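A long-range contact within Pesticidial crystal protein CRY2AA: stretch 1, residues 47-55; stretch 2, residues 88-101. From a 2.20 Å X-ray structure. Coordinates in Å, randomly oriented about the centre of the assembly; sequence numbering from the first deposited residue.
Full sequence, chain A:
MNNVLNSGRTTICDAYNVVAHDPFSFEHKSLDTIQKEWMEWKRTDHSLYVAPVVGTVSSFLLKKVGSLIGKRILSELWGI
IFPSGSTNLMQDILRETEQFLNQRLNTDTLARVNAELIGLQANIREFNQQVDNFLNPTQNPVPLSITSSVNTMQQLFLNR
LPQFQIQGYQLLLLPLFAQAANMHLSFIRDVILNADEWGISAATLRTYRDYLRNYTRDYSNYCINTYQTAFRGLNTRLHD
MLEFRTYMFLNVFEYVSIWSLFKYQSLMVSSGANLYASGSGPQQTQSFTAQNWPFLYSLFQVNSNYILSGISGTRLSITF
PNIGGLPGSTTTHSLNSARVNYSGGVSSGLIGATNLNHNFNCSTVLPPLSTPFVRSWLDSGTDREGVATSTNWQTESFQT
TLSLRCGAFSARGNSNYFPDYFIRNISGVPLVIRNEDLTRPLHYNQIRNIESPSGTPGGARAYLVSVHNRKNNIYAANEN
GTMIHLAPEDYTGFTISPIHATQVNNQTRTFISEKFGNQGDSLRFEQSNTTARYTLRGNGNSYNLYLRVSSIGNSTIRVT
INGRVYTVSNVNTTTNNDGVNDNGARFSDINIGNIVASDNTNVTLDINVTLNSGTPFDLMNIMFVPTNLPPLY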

# COMPACT_ATOMS: atom_id res chain seq x y z
N SER A 47 -9.55 -11.14 8.26
CA SER A 47 -9.44 -10.89 6.84
C SER A 47 -10.66 -10.03 6.63
O SER A 47 -11.55 -10.01 7.47
CB SER A 47 -9.57 -12.19 6.04
OG SER A 47 -10.88 -12.73 6.16
N LEU A 48 -10.73 -9.28 5.55
CA LEU A 48 -11.93 -8.45 5.37
C LEU A 48 -12.79 -9.18 4.36
O LEU A 48 -13.40 -8.55 3.51
CB LEU A 48 -11.55 -7.08 4.83
CG LEU A 48 -10.98 -6.06 5.81
CD1 LEU A 48 -9.69 -6.58 6.44
CD2 LEU A 48 -10.74 -4.77 5.05
N TYR A 49 -12.82 -10.50 4.47
CA TYR A 49 -13.53 -11.36 3.53
C TYR A 49 -12.67 -11.35 2.28
O TYR A 49 -13.09 -11.72 1.19
CB TYR A 49 -14.95 -10.84 3.24
CG TYR A 49 -15.97 -11.35 4.24
CD1 TYR A 49 -16.29 -10.61 5.38
CD2 TYR A 49 -16.56 -12.60 4.08
CE1 TYR A 49 -17.16 -11.12 6.34
CE2 TYR A 49 -17.42 -13.12 5.04
CZ TYR A 49 -17.72 -12.38 6.17
OH TYR A 49 -18.55 -12.91 7.12
N VAL A 50 -11.43 -10.90 2.47
CA VAL A 50 -10.47 -10.83 1.38
C VAL A 50 -9.95 -12.25 1.13
O VAL A 50 -9.59 -12.96 2.06
CB VAL A 50 -9.25 -9.93 1.74
CG1 VAL A 50 -8.17 -10.04 0.66
CG2 VAL A 50 -9.70 -8.49 1.88
N ALA A 51 -9.95 -12.65 -0.13
CA ALA A 51 -9.47 -13.97 -0.51
C ALA A 51 -7.95 -13.92 -0.45
O ALA A 51 -7.32 -13.10 -1.12
CB ALA A 51 -9.92 -14.30 -1.93
N PRO A 52 -7.33 -14.79 0.37
CA PRO A 52 -5.87 -14.84 0.52
C PRO A 52 -5.08 -14.92 -0.78
O PRO A 52 -3.95 -14.43 -0.84
CB PRO A 52 -5.66 -16.07 1.40
CG PRO A 52 -6.87 -16.92 1.10
CD PRO A 52 -7.95 -15.88 1.13
N VAL A 53 -5.64 -15.53 -1.82
CA VAL A 53 -4.93 -15.64 -3.08
C VAL A 53 -4.52 -14.27 -3.63
O VAL A 53 -3.50 -14.15 -4.33
CB VAL A 53 -5.79 -16.36 -4.15
CG1 VAL A 53 -6.99 -15.50 -4.54
CG2 VAL A 53 -4.95 -16.68 -5.37
N VAL A 54 -5.29 -13.22 -3.33
CA VAL A 54 -4.95 -11.90 -3.84
C VAL A 54 -3.58 -11.48 -3.30
O VAL A 54 -2.79 -10.85 -4.00
CB VAL A 54 -6.02 -10.83 -3.47
CG1 VAL A 54 -7.40 -11.29 -3.93
CG2 VAL A 54 -6.01 -10.56 -1.97
N GLY A 55 -3.32 -11.86 -2.05
CA GLY A 55 -2.05 -11.53 -1.43
C GLY A 55 -0.91 -12.30 -2.08
O GLY A 55 0.17 -11.76 -2.30
N ASN A 88 -12.17 -22.34 -8.58
CA ASN A 88 -12.68 -22.10 -7.23
C ASN A 88 -12.17 -20.84 -6.52
O ASN A 88 -12.93 -20.20 -5.80
CB ASN A 88 -12.43 -23.33 -6.33
CG ASN A 88 -11.02 -23.40 -5.79
OD1 ASN A 88 -10.08 -23.77 -6.49
ND2 ASN A 88 -10.86 -23.03 -4.52
N LEU A 89 -10.91 -20.48 -6.71
CA LEU A 89 -10.39 -19.28 -6.06
C LEU A 89 -11.00 -18.01 -6.65
O LEU A 89 -11.25 -17.04 -5.93
CB LEU A 89 -8.85 -19.23 -6.15
CG LEU A 89 -8.10 -20.36 -5.42
CD1 LEU A 89 -6.60 -20.11 -5.50
CD2 LEU A 89 -8.54 -20.43 -3.96
N MET A 90 -11.25 -18.03 -7.96
CA MET A 90 -11.86 -16.88 -8.60
C MET A 90 -13.33 -16.83 -8.17
O MET A 90 -13.87 -15.76 -7.90
CB MET A 90 -11.76 -17.00 -10.12
CG MET A 90 -10.37 -16.74 -10.66
SD MET A 90 -9.82 -15.05 -10.35
CE MET A 90 -10.33 -14.24 -11.88
N GLN A 91 -13.97 -17.99 -8.09
CA GLN A 91 -15.36 -18.03 -7.69
C GLN A 91 -15.50 -17.51 -6.26
O GLN A 91 -16.45 -16.82 -5.94
CB GLN A 91 -15.93 -19.46 -7.77
CG GLN A 91 -15.94 -20.05 -9.17
CD GLN A 91 -16.57 -21.43 -9.21
OE1 GLN A 91 -16.67 -22.11 -8.19
NE2 GLN A 91 -16.98 -21.86 -10.40
N ASP A 92 -14.53 -17.85 -5.41
CA ASP A 92 -14.56 -17.41 -4.02
C ASP A 92 -14.34 -15.91 -3.89
O ASP A 92 -14.91 -15.26 -3.02
CB ASP A 92 -13.52 -18.16 -3.21
CG ASP A 92 -13.39 -17.62 -1.80
OD1 ASP A 92 -14.28 -17.90 -0.97
OD2 ASP A 92 -12.39 -16.91 -1.53
N ILE A 93 -13.49 -15.36 -4.76
CA ILE A 93 -13.23 -13.92 -4.73
C ILE A 93 -14.55 -13.20 -4.98
O ILE A 93 -14.89 -12.26 -4.27
CB ILE A 93 -12.22 -13.53 -5.83
CG1 ILE A 93 -10.80 -13.90 -5.38
CG2 ILE A 93 -12.33 -12.03 -6.13
CD1 ILE A 93 -9.73 -13.65 -6.43
N LEU A 94 -15.29 -13.65 -5.99
CA LEU A 94 -16.58 -13.06 -6.32
C LEU A 94 -17.56 -13.19 -5.18
O LEU A 94 -18.24 -12.23 -4.81
CB LEU A 94 -17.19 -13.72 -7.56
CG LEU A 94 -18.67 -13.37 -7.77
CD1 LEU A 94 -18.81 -11.88 -8.13
CD2 LEU A 94 -19.24 -14.24 -8.87
N ARG A 95 -17.64 -14.39 -4.61
CA ARG A 95 -18.58 -14.60 -3.52
C ARG A 95 -18.23 -13.87 -2.24
O ARG A 95 -19.12 -13.40 -1.53
CB ARG A 95 -18.75 -16.10 -3.29
CG ARG A 95 -19.33 -16.78 -4.53
CD ARG A 95 -20.36 -15.86 -5.21
NE ARG A 95 -21.15 -16.49 -6.27
CZ ARG A 95 -22.35 -17.03 -6.09
NH1 ARG A 95 -22.91 -17.02 -4.89
NH2 ARG A 95 -23.00 -17.56 -7.12
N GLU A 96 -16.94 -13.76 -1.92
CA GLU A 96 -16.57 -13.04 -0.71
C GLU A 96 -16.74 -11.54 -0.96
O GLU A 96 -16.96 -10.78 -0.02
CB GLU A 96 -15.14 -13.36 -0.30
CG GLU A 96 -14.94 -14.81 0.11
CD GLU A 96 -13.81 -15.00 1.11
OE1 GLU A 96 -13.95 -14.51 2.25
OE2 GLU A 96 -12.80 -15.63 0.76
N THR A 97 -16.63 -11.13 -2.21
CA THR A 97 -16.81 -9.72 -2.55
C THR A 97 -18.29 -9.41 -2.41
O THR A 97 -18.67 -8.34 -1.93
CB THR A 97 -16.36 -9.43 -4.00
OG1 THR A 97 -14.97 -9.75 -4.14
CG2 THR A 97 -16.58 -7.96 -4.35
N GLU A 98 -19.13 -10.36 -2.82
CA GLU A 98 -20.58 -10.19 -2.72
C GLU A 98 -20.95 -10.04 -1.25
O GLU A 98 -21.77 -9.20 -0.89
CB GLU A 98 -21.32 -11.40 -3.31
CG GLU A 98 -21.43 -11.39 -4.82
CD GLU A 98 -22.30 -12.51 -5.37
OE1 GLU A 98 -22.74 -12.40 -6.53
OE2 GLU A 98 -22.55 -13.51 -4.66
N GLN A 99 -20.35 -10.87 -0.41
CA GLN A 99 -20.63 -10.81 1.01
C GLN A 99 -20.13 -9.51 1.63
O GLN A 99 -20.81 -8.90 2.45
CB GLN A 99 -20.01 -12.01 1.73
CG GLN A 99 -20.41 -12.14 3.20
CD GLN A 99 -20.21 -13.55 3.74
OE1 GLN A 99 -19.81 -14.44 3.00
NE2 GLN A 99 -20.50 -13.74 5.02
N PHE A 100 -18.94 -9.08 1.22
CA PHE A 100 -18.35 -7.85 1.74
C PHE A 100 -19.16 -6.61 1.37
O PHE A 100 -19.43 -5.76 2.23
CB PHE A 100 -16.92 -7.67 1.22
CG PHE A 100 -16.24 -6.43 1.75
CD1 PHE A 100 -15.82 -6.36 3.08
CD2 PHE A 100 -16.04 -5.31 0.94
CE1 PHE A 100 -15.21 -5.21 3.58
CE2 PHE A 100 -15.44 -4.16 1.43
CZ PHE A 100 -15.02 -4.10 2.76
N LEU A 101 -19.55 -6.50 0.11
CA LEU A 101 -20.31 -5.33 -0.34
C LEU A 101 -21.81 -5.44 -0.13
O LEU A 101 -22.53 -4.45 -0.22
CB LEU A 101 -20.04 -5.09 -1.83
CG LEU A 101 -18.59 -4.82 -2.22
CD1 LEU A 101 -18.49 -4.72 -3.74
CD2 LEU A 101 -18.10 -3.54 -1.56

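No hydrogen bond joins these two stretches, although several polar atoms come close across the contact. The clearest case is Tyr-49, where the backbone O lies 3.1 Å from OE1 of Glu-96. Both atoms are acceptors, so the pair cannot bond as it stands. OE1 of Glu-96 is hydrogen-bonded elsewhere in the structure. The hydroxyl end of Tyr-49 fails for a different reason. Its OH sits 3.0 Å from NE2 of Gln-99, but the angle is poor and no hydrogen bond results.

The contact therefore rests on packing. Stretch 2 is helical throughout, and from Asp-92 to Leu-101 each backbone N donates to the O four residues earlier. Stretch 1 is loop or turn at first, and it is helical by Val-53. The two run in opposite directions. Tyr-49 lies nearest Glu-96, with their CA atoms 5.5 Å apart. Ala-51 lies nearest Ile-93, CA to CA 5.7 Å. Val-53 lies nearest Leu-89, and there the CA atoms are 7.2 Å apart. The backbones are thus closer at the Tyr-49 end. Together the stretches bury 539 Å² of surface.

The helix meets stretch 1 with Leu-89, Asp-92, Ile-93, Glu-96, Gln-99 and Phe-100. Their steps of one or three residues keep them along one side of the helix. Met-90 and Thr-97 point away from stretch 1.

Tyr-49 has the largest area covered by the other stretch. It has positive phi (74°), and its CA-to-CB bond points toward the helix. CG of Gln-99 lies over one face of its ring, 4.1 Å from the centroid, in a CH-pi contact. The aliphatic part of the glutamine thus packs on the aromatic face. CB of Tyr-49 also meets CB of Phe-100 at 4.2 Å. The backbone O of Tyr-49 comes within 3.0 Å of CB of Glu-96, a tight approach that brings the loop backbone right against the helix.

Phe-100 also packs beside Leu-48. Its CE1 is 4.3 Å from CB of Leu-48, and its CD1 is 3.3 Å from O of Leu-48.

At Ala-51 the small side chain points toward the helix. Its CB is 3.6 Å from CG1 of Ile-93, an apolar contact, and 3.6 Å from OD2 of Asp-92. Next to this methyl group, OD2 of Asp-92 and OE2 of Glu-96 are only 2.7 Å apart. Two acid oxygens this close suggest that one group holds a proton, but the geometry does not settle the matter.

Farther along, the contact is purely hydrocarbon. Val-53 reaches the helix with both methyl groups. Its CG1 is 3.8 Å from CD1 of Ile-93, and its CG2 is 3.8 Å from CD1 of Leu-89. CG1 of Val-54 adds a looser contact to CD1 of Ile-93 at 4.2 Å. The CA-to-CB bond of Ile-93 points sideways, but the end of its side chain comes nearer, so it can touch Ala-51, Val-53 and Val-54.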